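Local coordinates for protein similar to metal-dependent hydrolase (Staphylococcus aureus subsp. aureus Mu50, PDB 3ESH) that is probably a metal-dependent hydrolase of the metallo-beta-lactamase superfamily, whose substrate remains to be identified, at residues His139-Pro144 against Ser150-Lys155; Ile191-Ser196 against Lys200-Gly205. All coordinates share one frame; numbering follows the deposited sequence.

Contact 1. Residues His139-Pro144 against Ser150-Lys155; sequences HEFIAP and STYWDK
Two first torsions bring F141 and Y152 together: Y152 places CG opposite its carbonyl carbon (chi1 -68°), which lays one ring face over the backbone at E140 C and F141 CA, while F141 swings CG opposite its own N (chi1 165°), so that its ring passes beside the tyrosine. The motif is a helix C-terminus packed against the loop that follows it: helix 135-142 of the metallo-beta-lactamase fold meets the chain leading to strand 164-167. The evidence for a CH-pi contact is that F141 CA lies 4.0 Å from the centroid of the Y152 ring, 18° off its normal. The rings meet without stacking; Y152 CD1 touches the in-plane edge of the F141 ring, 3.7 Å from F141 CD1. P144 CB sits at the edge of the tyrosine ring, near its plane, 3.8 Å from Y152 CD2. E140 crosses Y152 at about a right angle, and its CG comes within 3.3 Å of Y152 CE2. Water 1 then joins the polar ends, 3.1 Å from E140 OE1 and, in a weak bond, 3.4 Å from Y152 OH. Both ends have further partners, S148 for E140 OE2 and E137 for Y152 OH, which should fix the two side chains' rotation. Water 2 lies between F141 O and D154 OD2, a carboxylate also salt-bridged to K157. F141 CE1 approaches W153 O at 3.7 Å, obliquely to the ring. The W153 indole, stacked on F111, is tied back within its own segment: W153 NE1 donates to S150 O at 2.8 Å, from above the carbonyl plane.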
# COMPACT_ATOMS: atom_id res chain seq x y z
N HIS A 139 -17.97 -0.71 -8.10
CA HIS A 139 -16.95 -0.89 -9.15
C HIS A 139 -16.72 -2.36 -9.46
O HIS A 139 -16.58 -2.75 -10.62
CB HIS A 139 -15.61 -0.27 -8.73
CG HIS A 139 -15.59 1.22 -8.76
ND1 HIS A 139 -14.51 1.96 -8.32
CD2 HIS A 139 -16.50 2.12 -9.21
CE1 HIS A 139 -14.76 3.25 -8.49
NE2 HIS A 139 -15.95 3.37 -9.03
N GLU A 140 -16.66 -3.19 -8.42
CA GLU A 140 -16.44 -4.60 -8.65
C GLU A 140 -17.73 -5.24 -9.17
O GLU A 140 -17.70 -6.18 -9.96
CB GLU A 140 -15.95 -5.31 -7.38
CG GLU A 140 -15.83 -6.82 -7.59
CD GLU A 140 -15.06 -7.53 -6.49
OE1 GLU A 140 -15.03 -7.03 -5.35
OE2 GLU A 140 -14.49 -8.61 -6.78
N PHE A 141 -18.86 -4.73 -8.71
CA PHE A 141 -20.14 -5.26 -9.15
C PHE A 141 -20.27 -5.22 -10.68
O PHE A 141 -20.77 -6.16 -11.30
CB PHE A 141 -21.29 -4.48 -8.52
CG PHE A 141 -22.61 -4.73 -9.17
CD1 PHE A 141 -23.19 -6.00 -9.11
CD2 PHE A 141 -23.26 -3.72 -9.87
CE1 PHE A 141 -24.40 -6.26 -9.75
CE2 PHE A 141 -24.47 -3.97 -10.51
CZ PHE A 141 -25.04 -5.24 -10.45
N ILE A 142 -19.81 -4.12 -11.29
CA ILE A 142 -19.89 -3.99 -12.74
C ILE A 142 -18.66 -4.52 -13.44
O ILE A 142 -18.68 -4.72 -14.65
CB ILE A 142 -20.13 -2.52 -13.18
CG1 ILE A 142 -18.97 -1.64 -12.74
CG2 ILE A 142 -21.45 -1.99 -12.61
CD1 ILE A 142 -19.10 -0.21 -13.21
N ALA A 143 -17.59 -4.74 -12.69
CA ALA A 143 -16.34 -5.28 -13.24
C ALA A 143 -15.84 -6.40 -12.32
O ALA A 143 -14.80 -6.28 -11.69
CB ALA A 143 -15.27 -4.17 -13.35
N PRO A 144 -16.60 -7.50 -12.23
CA PRO A 144 -16.21 -8.62 -11.38
C PRO A 144 -15.08 -9.47 -11.96
O PRO A 144 -14.95 -9.56 -13.17
CB PRO A 144 -17.51 -9.41 -11.26
CG PRO A 144 -18.11 -9.23 -12.65
CD PRO A 144 -17.88 -7.76 -12.91
N SER A 150 -19.31 -15.12 -10.25
CA SER A 150 -20.37 -16.04 -9.85
C SER A 150 -21.52 -15.40 -9.05
O SER A 150 -22.62 -15.92 -9.05
CB SER A 150 -19.78 -17.23 -9.09
OG SER A 150 -19.13 -16.82 -7.91
N THR A 151 -21.28 -14.27 -8.37
CA THR A 151 -22.37 -13.61 -7.64
C THR A 151 -22.73 -12.21 -8.14
O THR A 151 -23.83 -11.73 -7.91
CB THR A 151 -22.14 -13.56 -6.10
OG1 THR A 151 -20.83 -13.08 -5.81
CG2 THR A 151 -22.33 -14.94 -5.50
N TYR A 152 -21.79 -11.54 -8.81
CA TYR A 152 -22.07 -10.22 -9.37
C TYR A 152 -22.55 -10.49 -10.79
O TYR A 152 -21.76 -10.87 -11.64
CB TYR A 152 -20.81 -9.37 -9.43
CG TYR A 152 -20.29 -8.96 -8.08
CD1 TYR A 152 -21.13 -8.41 -7.12
CD2 TYR A 152 -18.93 -9.04 -7.78
CE1 TYR A 152 -20.65 -7.96 -5.91
CE2 TYR A 152 -18.43 -8.57 -6.56
CZ TYR A 152 -19.29 -8.04 -5.63
OH TYR A 152 -18.82 -7.61 -4.41
N TRP A 153 -23.85 -10.30 -11.03
CA TRP A 153 -24.43 -10.57 -12.34
C TRP A 153 -24.86 -9.34 -13.11
O TRP A 153 -25.48 -8.45 -12.53
CB TRP A 153 -25.66 -11.47 -12.20
CG TRP A 153 -25.49 -12.69 -11.34
CD1 TRP A 153 -24.34 -13.37 -11.07
CD2 TRP A 153 -26.55 -13.45 -10.74
NE1 TRP A 153 -24.61 -14.50 -10.36
CE2 TRP A 153 -25.96 -14.58 -10.15
CE3 TRP A 153 -27.94 -13.29 -10.67
CZ2 TRP A 153 -26.72 -15.55 -9.47
CZ3 TRP A 153 -28.69 -14.25 -10.00
CH2 TRP A 153 -28.07 -15.36 -9.41
N ASP A 154 -24.53 -9.31 -14.40
CA ASP A 154 -24.91 -8.20 -15.29
C ASP A 154 -26.43 -8.15 -15.24
O ASP A 154 -27.05 -7.08 -15.25
CB ASP A 154 -24.49 -8.49 -16.74
CG ASP A 154 -23.00 -8.36 -16.95
OD1 ASP A 154 -22.48 -8.93 -17.94
OD2 ASP A 154 -22.35 -7.67 -16.14
N LYS A 155 -27.02 -9.34 -15.19
CA LYS A 155 -28.45 -9.51 -15.14
C LYS A 155 -29.12 -8.69 -14.04
O LYS A 155 -30.33 -8.49 -14.06
CB LYS A 155 -28.76 -10.99 -14.96
CG LYS A 155 -30.22 -11.34 -14.97
CD LYS A 155 -30.41 -12.84 -15.16
CE LYS A 155 -29.88 -13.65 -13.99
NZ LYS A 155 -30.25 -15.08 -14.16
O HOH W 1 -16.62 -5.33 -3.32
O HOH W 2 -22.44 -7.13 -13.22

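Contact 2. Residues Ile191-Ser196 against Lys200-Gly205; sequences IITIES and KAVHMG
The imidazole of H203, whose backbone pairs with I192, carries G205 N over the centre of one face, 3.5 Å above the ring plane; H203 ND1 is hydrogen-bonded to L248 O. The other flat group is the E195 carboxylate, met by K200 NZ on the anti side of OE2, 18° out of plane. Between these ends runs an antiparallel beta hairpin, its strand segments 166° apart in direction. I192-H203 and I194-A201 are hydrogen-bonded pairs; H203 N reaches I192 O at 2.9 Å and I194 N reaches A201 O at 2.8 Å, the latter nearly straight at 176°. T193-V202 is a non-hydrogen-bonded pair, whose methyls meet with T193 CG2 3.5 Å from V202 CG2. On that face helix 226-242 touches V202 through F240, whereas I192 and H203 on the other face reach I62. I191 CG2 packs on the CG of selenomethionine M204 at 4.2 Å. At the partly exposed end, E195 OE2 and K200 NZ form a salt bridge of 2.7 Å, and their chains lie against each other, CG to CG. The chemistry thus changes along the hairpin, implying that backbone bonds and apolar contacts secure its buried length while paired charges clasp its turn end.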
# COMPACT_ATOMS: atom_id res chain seq x y z
N ILE A 191 -21.70 -2.13 6.60
CA ILE A 191 -22.58 -2.46 7.71
C ILE A 191 -23.42 -1.22 7.98
O ILE A 191 -23.02 -0.12 7.65
CB ILE A 191 -21.80 -2.86 8.98
CG1 ILE A 191 -21.00 -1.68 9.50
CG2 ILE A 191 -20.84 -4.01 8.66
CD1 ILE A 191 -20.71 -1.78 10.96
N ILE A 192 -24.57 -1.38 8.60
CA ILE A 192 -25.44 -0.23 8.87
C ILE A 192 -25.90 -0.19 10.33
O ILE A 192 -26.22 -1.22 10.92
CB ILE A 192 -26.68 -0.28 7.93
CG1 ILE A 192 -26.21 -0.31 6.47
CG2 ILE A 192 -27.57 0.91 8.17
CD1 ILE A 192 -27.23 -0.84 5.48
N THR A 193 -25.93 1.00 10.91
CA THR A 193 -26.36 1.17 12.28
C THR A 193 -27.57 2.11 12.33
O THR A 193 -27.67 3.05 11.55
CB THR A 193 -25.24 1.76 13.17
OG1 THR A 193 -24.78 2.99 12.60
CG2 THR A 193 -24.08 0.80 13.29
N ILE A 194 -28.48 1.84 13.26
CA ILE A 194 -29.68 2.64 13.44
C ILE A 194 -29.74 3.13 14.88
O ILE A 194 -29.58 2.35 15.81
CB ILE A 194 -30.93 1.80 13.15
CG1 ILE A 194 -30.72 0.99 11.88
CG2 ILE A 194 -32.14 2.69 12.98
CD1 ILE A 194 -31.83 0.01 11.57
N GLU A 195 -29.96 4.43 15.06
CA GLU A 195 -30.04 5.01 16.40
C GLU A 195 -31.14 6.06 16.50
O GLU A 195 -31.20 6.97 15.69
CB GLU A 195 -28.71 5.65 16.79
CG GLU A 195 -27.61 4.65 17.14
CD GLU A 195 -26.25 5.31 17.35
OE1 GLU A 195 -25.50 5.48 16.36
OE2 GLU A 195 -25.93 5.68 18.51
N SER A 196 -32.02 5.90 17.48
CA SER A 196 -33.12 6.84 17.73
C SER A 196 -33.30 6.84 19.24
O SER A 196 -33.32 5.78 19.86
CB SER A 196 -34.41 6.36 17.05
OG SER A 196 -35.39 7.39 17.05
N LYS A 200 -30.30 1.50 20.11
CA LYS A 200 -29.33 1.24 19.07
C LYS A 200 -29.53 -0.12 18.43
O LYS A 200 -29.84 -1.10 19.10
CB LYS A 200 -27.93 1.35 19.66
CG LYS A 200 -27.71 2.66 20.42
CD LYS A 200 -26.40 2.64 21.19
CE LYS A 200 -26.21 3.90 22.02
NZ LYS A 200 -26.18 5.11 21.16
N ALA A 201 -29.39 -0.17 17.11
CA ALA A 201 -29.52 -1.41 16.36
C ALA A 201 -28.44 -1.42 15.30
O ALA A 201 -27.99 -0.37 14.85
CB ALA A 201 -30.88 -1.50 15.72
N VAL A 202 -28.03 -2.62 14.89
CA VAL A 202 -27.02 -2.74 13.86
C VAL A 202 -27.20 -3.99 13.03
O VAL A 202 -27.63 -5.03 13.52
CB VAL A 202 -25.60 -2.75 14.47
CG1 VAL A 202 -25.41 -3.99 15.33
CG2 VAL A 202 -24.56 -2.68 13.36
N HIS A 203 -26.90 -3.87 11.74
CA HIS A 203 -26.97 -4.99 10.83
C HIS A 203 -25.58 -5.08 10.23
O HIS A 203 -25.18 -4.22 9.45
CB HIS A 203 -27.99 -4.74 9.72
CG HIS A 203 -27.98 -5.80 8.66
ND1 HIS A 203 -28.13 -7.14 8.95
CD2 HIS A 203 -27.79 -5.72 7.32
CE1 HIS A 203 -28.04 -7.84 7.84
NE2 HIS A 203 -27.83 -7.01 6.84
N MSE A 204 -24.84 -6.12 10.59
CA MSE A 204 -23.49 -6.30 10.10
C MSE A 204 -23.39 -7.08 8.78
O MSE A 204 -22.32 -7.59 8.43
CB MSE A 204 -22.62 -6.93 11.19
CG MSE A 204 -22.19 -5.88 12.18
SE MSE A 204 -21.40 -6.59 13.73
CE MSE A 204 -19.83 -7.31 12.93
N GLY A 205 -24.50 -7.15 8.04
CA GLY A 205 -24.48 -7.85 6.78
C GLY A 205 -23.81 -9.23 6.83
O GLY A 205 -23.90 -9.93 7.82

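Overall arrangement
Contact 1 and contact 2 lie on opposite sides of the chain's centre, their own centres 26 Å apart and their nearest atoms about 12 Å apart, so neither touches the other. They follow one another along the metallo-beta-lactamase region of the chain: 139-144 covers the end of helix 135-142, which follows strand 130-134 of one seven-stranded sheet, and the first residues beyond, whereas 191-196 and 200-203 lie in the other, with M204 and G205 in the loop beyond. A possible, unconfirmed metal site formed by H110, H185 and D206 relates them. Y152 of contact 1 touches residues of this site, its ring meeting that of H110; H203 of contact 2 is close by but makes no contact with it, and G205 directly precedes D206.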